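Local coordinates for D-glycerate 2-kinase (Thermotoga maritima, PDB 2B8N), which catalyses the ATP-dependent phosphorylation of D-glycerate to 2-phosphoglycerate, a magnesium-requiring step in the degradation of serine via 3-hydroxypyruvate, at residues A281-T286 against A318-G323; D50-V55 against E70-K75; V173-S178 against W216-T221. All blocks are in the same frame, centred on the assembly; numbering follows the deposited sequence.

Interaction 1 (A281-T286 against A318-G323)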
loop_
_atom_site.group_PDB
_atom_site.type_symbol
_atom_site.label_atom_id
_atom_site.label_comp_id
_atom_site.label_asym_id
_atom_site.label_seq_id
_atom_site.Cartn_x
_atom_site.Cartn_y
_atom_site.Cartn_z
ATOM N N ALA A 281 6.800 22.708 -11.120
ATOM C CA ALA A 281 6.563 21.557 -10.263
ATOM C C ALA A 281 7.755 20.633 -10.215
ATOM O O ALA A 281 8.374 20.359 -11.257
ATOM C CB ALA A 281 5.357 20.783 -10.735
ATOM N N GLU A 282 8.076 20.153 -9.004
ATOM C CA GLU A 282 9.069 19.075 -8.835
ATOM C C GLU A 282 8.719 18.128 -7.678
ATOM O O GLU A 282 8.028 18.511 -6.712
ATOM C CB GLU A 282 10.510 19.630 -8.689
ATOM C CG GLU A 282 11.612 18.587 -8.766
ATOM C CD GLU A 282 11.641 17.771 -10.076
ATOM O OE1 GLU A 282 10.728 16.948 -10.344
ATOM O OE2 GLU A 282 12.616 17.935 -10.843
ATOM N N ILE A 283 9.199 16.895 -7.813
ATOM C CA ILE A 283 9.133 15.880 -6.794
ATOM C C ILE A 283 10.380 15.943 -5.952
ATOM O O ILE A 283 11.486 15.696 -6.455
ATOM C CB ILE A 283 9.067 14.479 -7.436
ATOM C CG1 ILE A 283 7.759 14.320 -8.217
ATOM C CG2 ILE A 283 9.178 13.396 -6.358
ATOM C CD1 ILE A 283 7.700 13.077 -9.105
ATOM N N ILE A 284 10.221 16.229 -4.666
ATOM C CA ILE A 284 11.362 16.325 -3.735
ATOM C C ILE A 284 11.804 14.960 -3.213
ATOM O O ILE A 284 12.998 14.685 -3.071
ATOM C CB ILE A 284 11.030 17.207 -2.559
ATOM C CG1 ILE A 284 10.630 18.607 -3.044
ATOM C CG2 ILE A 284 12.215 17.297 -1.622
ATOM C CD1 ILE A 284 11.669 19.267 -3.935
ATOM N N THR A 285 10.843 14.103 -2.908
ATOM C CA THR A 285 11.165 12.715 -2.608
ATOM C C THR A 285 9.935 11.858 -2.669
ATOM O O THR A 285 8.832 12.357 -2.432
ATOM C CB THR A 285 11.797 12.563 -1.203
ATOM O OG1 THR A 285 12.196 11.196 -1.004
ATOM C CG2 THR A 285 10.799 13.013 -0.115
ATOM N N THR A 286 10.145 10.573 -2.993
ATOM C CA THR A 286 9.091 9.555 -2.972
ATOM C C THR A 286 9.399 8.461 -1.922
ATOM O O THR A 286 8.691 7.442 -1.860
ATOM C CB THR A 286 8.897 8.887 -4.360
ATOM O OG1 THR A 286 10.060 8.140 -4.710
ATOM C CG2 THR A 286 8.632 9.910 -5.442
ATOM N N ALA A 318 4.891 24.145 -7.139
ATOM C CA ALA A 318 4.243 22.971 -6.597
ATOM C C ALA A 318 5.313 21.955 -6.194
ATOM O O ALA A 318 5.985 21.386 -7.054
ATOM C CB ALA A 318 3.288 22.365 -7.601
ATOM N N LEU A 319 5.467 21.757 -4.878
ATOM C CA LEU A 319 6.404 20.793 -4.321
ATOM C C LEU A 319 5.653 19.505 -4.058
ATOM O O LEU A 319 4.631 19.534 -3.381
ATOM C CB LEU A 319 6.956 21.326 -2.999
ATOM C CG LEU A 319 7.709 22.655 -3.014
ATOM C CD1 LEU A 319 7.894 23.093 -1.614
ATOM C CD2 LEU A 319 9.061 22.526 -3.692
ATOM N N ILE A 320 6.168 18.373 -4.549
ATOM C CA ILE A 320 5.477 17.067 -4.378
ATOM C C ILE A 320 6.268 16.078 -3.500
ATOM O O ILE A 320 7.468 15.839 -3.715
ATOM C CB ILE A 320 5.138 16.393 -5.758
ATOM C CG1 ILE A 320 4.127 17.237 -6.556
ATOM C CG2 ILE A 320 4.581 14.941 -5.567
ATOM C CD1 ILE A 320 4.715 17.927 -7.723
ATOM N N PHE A 321 5.569 15.492 -2.522
ATOM C CA PHE A 321 6.147 14.485 -1.612
ATOM C C PHE A 321 5.286 13.217 -1.518
ATOM O O PHE A 321 4.050 13.260 -1.508
ATOM C CB PHE A 321 6.334 15.070 -0.213
ATOM C CG PHE A 321 7.017 16.424 -0.194
ATOM C CD1 PHE A 321 6.301 17.572 -0.415
ATOM C CD2 PHE A 321 8.376 16.537 0.080
ATOM C CE1 PHE A 321 6.921 18.823 -0.370
ATOM C CE2 PHE A 321 9.003 17.790 0.106
ATOM C CZ PHE A 321 8.279 18.923 -0.119
ATOM N N GLY A 322 5.968 12.078 -1.468
ATOM C CA GLY A 322 5.320 10.786 -1.304
ATOM C C GLY A 322 6.099 9.940 -0.322
ATOM O O GLY A 322 7.308 10.093 -0.198
ATOM N N GLY A 323 5.400 9.053 0.368
ATOM C CA GLY A 323 6.045 8.101 1.253
ATOM C C GLY A 323 5.101 7.491 2.252
ATOM O O GLY A 323 3.906 7.361 1.999
#
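Ile320 is the residue most covered where strand 281-285 runs parallel to strand 318-323, and its backbone serves two of the four hydrogen bonds that join them. Its N donates to Glu282 O at 2.9 Å, and its O accepts from Ile284 N, also at 2.9 Å, both within the carbonyl planes, so Ile320 sits between residues 282 and 284 in the manner of a parallel pair. Its CG1 lies beside the backbone N and chi2 is 108°, which brings CD1 to 3.5 Å from Glu282 O; CB meets Ile283 CG1 at 4.1 Å, the two side chains crossing obliquely. Toward the start of the pair Glu282 N bonds Ala318 O almost along the C=O axis (3.1 Å). Ile284 breaks the regular alternation. Its CB points toward the partner strand, its phi/psi of -83/-41° is not extended, and the bonding moves from Ile284 N to Thr285 O, which accepts from Gly322 N (3.0 Å), with Ile284 O skipped. The displaced Ile284 lies side by side with the phenyl group: CB comes obliquely to CE2 of Phe321, at 3.4 Å, with CG1 close by the same atom, while CD1 reaches on to Leu319 CD2. Thr285 CG2 sits near the ring plane, at the edge of Phe321. Strand 280-285 is an outermost strand of the mixed sheet within the chain, with 422-428 bonding the far side of 318-323. Helix 263-276 packs on the face of Ala281, Ile283 and Ile320, and its Lys271 makes a salt bridge with Glu282 OE1. Helix 292-309 covers the other face through Leu319 and Phe321.

Interaction 2 (D50-V55 against E70-K75)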
loop_
_atom_site.group_PDB
_atom_site.type_symbol
_atom_site.label_atom_id
_atom_site.label_comp_id
_atom_site.label_asym_id
_atom_site.label_seq_id
_atom_site.Cartn_x
_atom_site.Cartn_y
_atom_site.Cartn_z
ATOM N N ASP A 50 -2.057 -14.468 -23.697
ATOM C CA ASP A 50 -2.918 -15.495 -24.265
ATOM C C ASP A 50 -2.979 -16.712 -23.353
ATOM O O ASP A 50 -2.052 -16.934 -22.541
ATOM C CB ASP A 50 -2.357 -15.919 -25.620
ATOM C CG ASP A 50 -2.585 -14.883 -26.691
ATOM O OD1 ASP A 50 -3.768 -14.539 -26.929
ATOM O OD2 ASP A 50 -1.596 -14.421 -27.312
ATOM N N ARG A 51 -4.048 -17.505 -23.494
ATOM C CA ARG A 51 -4.202 -18.754 -22.727
ATOM C C ARG A 51 -4.079 -18.500 -21.220
ATOM O O ARG A 51 -3.287 -19.164 -20.550
ATOM C CB ARG A 51 -3.117 -19.757 -23.131
ATOM C CG ARG A 51 -3.110 -20.168 -24.564
ATOM C CD ARG A 51 -2.048 -21.215 -24.792
ATOM N NE ARG A 51 -2.634 -22.361 -25.471
ATOM C CZ ARG A 51 -2.897 -23.550 -24.925
ATOM N NH1 ARG A 51 -2.619 -23.807 -23.659
ATOM N NH2 ARG A 51 -3.451 -24.493 -25.676
ATOM N N VAL A 52 -4.868 -17.545 -20.720
ATOM C CA VAL A 52 -4.677 -16.946 -19.399
ATOM C C VAL A 52 -5.574 -17.618 -18.341
ATOM O O VAL A 52 -6.765 -17.851 -18.570
ATOM C CB VAL A 52 -4.925 -15.360 -19.452
ATOM C CG1 VAL A 52 -4.780 -14.711 -18.100
ATOM C CG2 VAL A 52 -3.991 -14.667 -20.466
ATOM N N ILE A 53 -4.961 -17.979 -17.215
ATOM C CA ILE A 53 -5.666 -18.276 -15.985
ATOM C C ILE A 53 -5.412 -17.071 -15.092
ATOM O O ILE A 53 -4.282 -16.752 -14.782
ATOM C CB ILE A 53 -5.166 -19.580 -15.312
ATOM C CG1 ILE A 53 -5.607 -20.814 -16.126
ATOM C CG2 ILE A 53 -5.714 -19.695 -13.877
ATOM C CD1 ILE A 53 -4.948 -20.968 -17.467
ATOM N N LEU A 54 -6.481 -16.402 -14.692
ATOM C CA LEU A 54 -6.388 -15.160 -13.926
ATOM C C LEU A 54 -6.569 -15.494 -12.446
ATOM O O LEU A 54 -7.561 -16.149 -12.059
ATOM C CB LEU A 54 -7.442 -14.155 -14.421
ATOM C CG LEU A 54 -7.693 -12.821 -13.699
ATOM C CD1 LEU A 54 -8.449 -11.839 -14.634
ATOM C CD2 LEU A 54 -8.452 -13.010 -12.364
ATOM N N VAL A 55 -5.578 -15.080 -11.647
ATOM C CA VAL A 55 -5.611 -15.188 -10.198
ATOM C C VAL A 55 -5.384 -13.791 -9.595
ATOM O O VAL A 55 -4.311 -13.173 -9.778
ATOM C CB VAL A 55 -4.544 -16.172 -9.684
ATOM C CG1 VAL A 55 -4.542 -16.217 -8.146
ATOM C CG2 VAL A 55 -4.788 -17.577 -10.247
ATOM N N GLU A 70 -12.116 -7.180 -19.086
ATOM C CA GLU A 70 -12.485 -6.229 -20.139
ATOM C C GLU A 70 -11.381 -6.074 -21.183
ATOM O O GLU A 70 -11.680 -5.909 -22.359
ATOM C CB GLU A 70 -12.862 -4.867 -19.546
ATOM C CG GLU A 70 -14.168 -4.898 -18.752
ATOM C CD GLU A 70 -14.491 -3.596 -18.047
ATOM O OE1 GLU A 70 -13.748 -2.605 -18.232
ATOM O OE2 GLU A 70 -15.496 -3.578 -17.299
ATOM N N VAL A 71 -10.118 -6.113 -20.761
ATOM C CA VAL A 71 -9.017 -6.148 -21.720
ATOM C C VAL A 71 -8.971 -7.482 -22.525
ATOM O O VAL A 71 -8.834 -7.452 -23.738
ATOM C CB VAL A 71 -7.630 -5.895 -21.050
ATOM C CG1 VAL A 71 -6.495 -6.144 -22.061
ATOM C CG2 VAL A 71 -7.544 -4.469 -20.460
ATOM N N LEU A 72 -9.085 -8.635 -21.857
ATOM C CA LEU A 72 -8.780 -9.923 -22.493
ATOM C C LEU A 72 -9.979 -10.744 -22.949
ATOM O O LEU A 72 -9.878 -11.434 -23.943
ATOM C CB LEU A 72 -7.943 -10.782 -21.565
ATOM C CG LEU A 72 -6.527 -10.258 -21.307
ATOM C CD1 LEU A 72 -5.979 -11.100 -20.198
ATOM C CD2 LEU A 72 -5.626 -10.290 -22.531
ATOM N N GLY A 73 -11.080 -10.716 -22.205
ATOM C CA GLY A 73 -12.256 -11.527 -22.536
ATOM C C GLY A 73 -12.012 -13.028 -22.468
ATOM O O GLY A 73 -11.391 -13.515 -21.537
ATOM N N LYS A 74 -12.480 -13.757 -23.478
ATOM C CA LYS A 74 -12.426 -15.237 -23.476
ATOM C C LYS A 74 -11.012 -15.860 -23.607
ATOM O O LYS A 74 -10.871 -17.089 -23.550
ATOM C CB LYS A 74 -13.394 -15.817 -24.514
ATOM C CG LYS A 74 -14.868 -15.576 -24.129
ATOM C CD LYS A 74 -15.347 -16.538 -23.015
ATOM C CE LYS A 74 -16.189 -15.841 -21.925
ATOM N NZ LYS A 74 -15.317 -15.097 -20.969
ATOM N N LYS A 75 -9.985 -15.013 -23.758
ATOM C CA LYS A 75 -8.595 -15.432 -23.634
ATOM C C LYS A 75 -8.303 -15.833 -22.205
ATOM O O LYS A 75 -7.319 -16.531 -21.963
ATOM C CB LYS A 75 -7.629 -14.307 -24.012
ATOM C CG LYS A 75 -7.726 -13.854 -25.437
ATOM C CD LYS A 75 -6.980 -12.555 -25.619
ATOM C CE LYS A 75 -6.608 -12.368 -27.056
ATOM N NZ LYS A 75 -6.447 -10.946 -27.338
#
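Val52 N donates to Lys75 O at 2.9 Å, nearly along the C=O axis and almost straight (166° at the hydrogen), and this is the one hydrogen bond between 50-55 and 70-75. Beside it, Val52 CG2, which stands next to its own backbone N, meets Leu72 CD1 at 4.1 Å, the two side chains crossing at about a right angle. Farther out, Asp50 and Lys75 lie side by side. The extended lysine chain runs past the carboxylate so that CE is 3.6 Å from Asp50 OD1, while NZ stays 4.5 Å from that oxygen, beyond a salt bridge; both residues are exposed, and the opposite charges probably still attract weakly. The contact lies within a beta-alpha-beta unit, where helix 61-72 ends, the chain turns, and strand 76-84 begins alongside strand 52-57. Gly73 is the first residue to leave the helix, with phi at 64°, and the short 3-10 segment at Lys74 and Lys75 brings the Lys75 carbonyl up to the start of the neighbouring strand. Backbone bonds of Val52 with Arg77 and of Leu54 with Lys78 carry the pairing on into the parallel sheet. On the other side strand 128-133 bonds Arg51 and Ile53, and Arg51 NH1 forms a salt bridge with Asp127. Leu130 touches both Val52 and Leu72, and Leu44 of helix 44-47 packs on Leu72.

Interaction 3 (V173-S178 against W216-T221)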
loop_
_atom_site.group_PDB
_atom_site.type_symbol
_atom_site.label_atom_id
_atom_site.label_comp_id
_atom_site.label_asym_id
_atom_site.label_seq_id
_atom_site.Cartn_x
_atom_site.Cartn_y
_atom_site.Cartn_z
ATOM N N VAL A 173 10.997 -16.839 8.337
ATOM C CA VAL A 173 10.280 -17.946 8.968
ATOM C C VAL A 173 8.989 -18.266 8.241
ATOM O O VAL A 173 8.716 -19.428 7.955
ATOM C CB VAL A 173 9.934 -17.662 10.414
ATOM C CG1 VAL A 173 9.192 -18.829 10.998
ATOM C CG2 VAL A 173 11.205 -17.405 11.227
ATOM N N ARG A 174 8.200 -17.239 7.933
ATOM C CA ARG A 174 6.907 -17.457 7.263
ATOM C C ARG A 174 7.021 -18.166 5.928
ATOM O O ARG A 174 6.160 -18.982 5.603
ATOM C CB ARG A 174 6.096 -16.151 7.082
ATOM C CG ARG A 174 5.273 -15.745 8.310
ATOM C CD ARG A 174 4.317 -16.843 8.795
ATOM N NE ARG A 174 3.133 -16.997 7.949
ATOM C CZ ARG A 174 2.057 -16.210 7.998
ATOM N NH1 ARG A 174 2.009 -15.200 8.843
ATOM N NH2 ARG A 174 1.020 -16.422 7.197
ATOM N N LYS A 175 8.060 -17.846 5.156
ATOM C CA LYS A 175 8.240 -18.423 3.819
ATOM C C LYS A 175 8.535 -19.930 3.915
ATOM O O LYS A 175 8.184 -20.714 3.014
ATOM C CB LYS A 175 9.369 -17.694 3.054
ATOM C CG LYS A 175 9.041 -16.235 2.673
ATOM C CD LYS A 175 10.175 -15.485 1.924
ATOM C CE LYS A 175 11.372 -15.097 2.802
ATOM N NZ LYS A 175 12.457 -14.421 1.977
ATOM N N HIS A 176 9.162 -20.327 5.020
ATOM C CA HIS A 176 9.550 -21.703 5.222
ATOM C C HIS A 176 8.438 -22.539 5.913
ATOM O O HIS A 176 8.634 -23.726 6.219
ATOM C CB HIS A 176 10.892 -21.752 5.982
ATOM C CG HIS A 176 12.085 -21.418 5.135
ATOM N ND1 HIS A 176 12.525 -20.126 4.935
ATOM C CD2 HIS A 176 12.927 -22.212 4.430
ATOM C CE1 HIS A 176 13.586 -20.141 4.145
ATOM N NE2 HIS A 176 13.846 -21.394 3.820
ATOM N N LEU A 177 7.272 -21.932 6.135
ATOM C CA LEU A 177 6.106 -22.640 6.685
ATOM C C LEU A 177 4.924 -22.768 5.704
ATOM O O LEU A 177 3.851 -23.216 6.093
ATOM C CB LEU A 177 5.630 -21.913 7.959
ATOM C CG LEU A 177 6.583 -21.935 9.172
ATOM C CD1 LEU A 177 6.025 -21.129 10.311
ATOM C CD2 LEU A 177 6.844 -23.347 9.634
ATOM N N SER A 178 5.131 -22.415 4.435
ATOM C CA SER A 178 4.039 -22.110 3.504
ATOM C C SER A 178 4.142 -22.810 2.149
ATOM O O SER A 178 5.214 -23.072 1.660
ATOM C CB SER A 178 4.001 -20.601 3.286
ATOM O OG SER A 178 3.035 -20.240 2.328
ATOM N N TRP A 216 8.470 -14.745 -6.057
ATOM C CA TRP A 216 9.791 -14.117 -5.924
ATOM C C TRP A 216 10.718 -15.086 -5.240
ATOM O O TRP A 216 10.324 -15.694 -4.247
ATOM C CB TRP A 216 9.722 -12.843 -5.095
ATOM C CG TRP A 216 10.991 -12.039 -5.206
ATOM C CD1 TRP A 216 12.014 -11.961 -4.294
ATOM C CD2 TRP A 216 11.368 -11.205 -6.294
ATOM N NE1 TRP A 216 13.005 -11.119 -4.753
ATOM C CE2 TRP A 216 12.634 -10.650 -5.982
ATOM C CE3 TRP A 216 10.761 -10.877 -7.505
ATOM C CZ2 TRP A 216 13.299 -9.793 -6.838
ATOM C CZ3 TRP A 216 11.406 -10.040 -8.349
ATOM C CH2 TRP A 216 12.674 -9.501 -8.021
ATOM N N PRO A 217 11.965 -15.221 -5.733
ATOM C CA PRO A 217 12.825 -16.206 -5.091
ATOM C C PRO A 217 13.144 -15.847 -3.630
ATOM O O PRO A 217 13.188 -14.659 -3.261
ATOM C CB PRO A 217 14.100 -16.196 -5.967
ATOM C CG PRO A 217 14.141 -14.870 -6.528
ATOM C CD PRO A 217 12.693 -14.510 -6.797
ATOM N N ASP A 218 13.346 -16.884 -2.821
ATOM C CA ASP A 218 13.622 -16.732 -1.392
ATOM C C ASP A 218 15.090 -16.992 -1.144
ATOM O O ASP A 218 15.533 -18.151 -1.193
ATOM C CB ASP A 218 12.757 -17.710 -0.579
ATOM C CG ASP A 218 13.051 -17.675 0.914
ATOM O OD1 ASP A 218 13.730 -16.747 1.401
ATOM O OD2 ASP A 218 12.583 -18.593 1.621
ATOM N N SER A 219 15.846 -15.926 -0.885
ATOM C CA SER A 219 17.294 -16.072 -0.654
ATOM C C SER A 219 17.613 -16.691 0.719
ATOM O O SER A 219 18.681 -17.291 0.907
ATOM C CB SER A 219 18.020 -14.741 -0.845
ATOM O OG SER A 219 17.720 -13.840 0.203
ATOM N N SER A 220 16.691 -16.573 1.672
ATOM C CA SER A 220 16.902 -17.173 2.997
ATOM C C SER A 220 16.791 -18.694 2.972
ATOM O O SER A 220 16.121 -19.275 2.130
ATOM C CB SER A 220 15.941 -16.614 4.033
ATOM O OG SER A 220 14.645 -17.161 3.899
ATOM N N THR A 221 17.424 -19.319 3.950
ATOM C CA THR A 221 17.549 -20.765 4.019
ATOM C C THR A 221 16.736 -21.326 5.189
ATOM O O THR A 221 16.268 -20.577 6.057
ATOM C CB THR A 221 19.051 -21.191 4.158
ATOM O OG1 THR A 221 19.541 -20.885 5.462
ATOM C CG2 THR A 221 19.905 -20.453 3.160
#
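A single salt bridge ties the end of helix 167-175 to the loop ahead of helix 222-231: Lys175 NZ donates to Asp218 OD1 at 2.7 Å. The two side chains meet tip to tip, the lysine bending at chi3 (-73°) to bring its ammonium group in from above the carboxylate plane. Two further hydrogen bonds from within the loop fix the same oxygen. Ser220 N reaches Asp218 OD1 at 3.0 Å, closing an Asx turn, and Ser220 OG donates to its syn lone pair at 2.7 Å, so three donors grip OD1. The other carboxylate oxygen, OD2, is held by Thr248 OG1. The remaining close contacts come mainly from the Lys175 methylenes against the carboxylate and from the His176 ring, turned 65° from it. The ring's CE1 corner lies 3.1 Å from Asp218 OD2 and 3.2 Å from Ser220 OG, the hydroxyl near the ring plane, while the carbonyl O of Thr221 sits over one ring face. Outside the two segments, ND1 bonds Thr172 O and NE2 bonds Glu247 OE2. Two acceptors on the two ring nitrogens, with Asp218 close to CE1, are consistent with a doubly protonated, positively charged His176. The three donors on OD1 should likewise keep buried Asp218 ionised, with Lys175, and a charged His176 if present, offsetting its charge.

Overall arrangement
Along the chain interaction 2 comes first, then interaction 3, then interaction 1, each closing before the next opens. Interactions 2 and 3 both lie within the DUF4147 region, their centres 30 Å apart and their nearest atoms about 13 Å apart. The former sits on the six-stranded parallel sheet, at strand 52-57, and the latter among the helices and loops around helices 167-175 and 222-231. Interaction 1 belongs to the separate mixed sheet, its segment 318-323 within the MOFRL region, with its centre 37 Å from interaction 2 and 35 Å from interaction 3. None touches another; interactions 1 and 2 lie in two different sheets of the kinase, and interaction 3 joins a helix end to a loop.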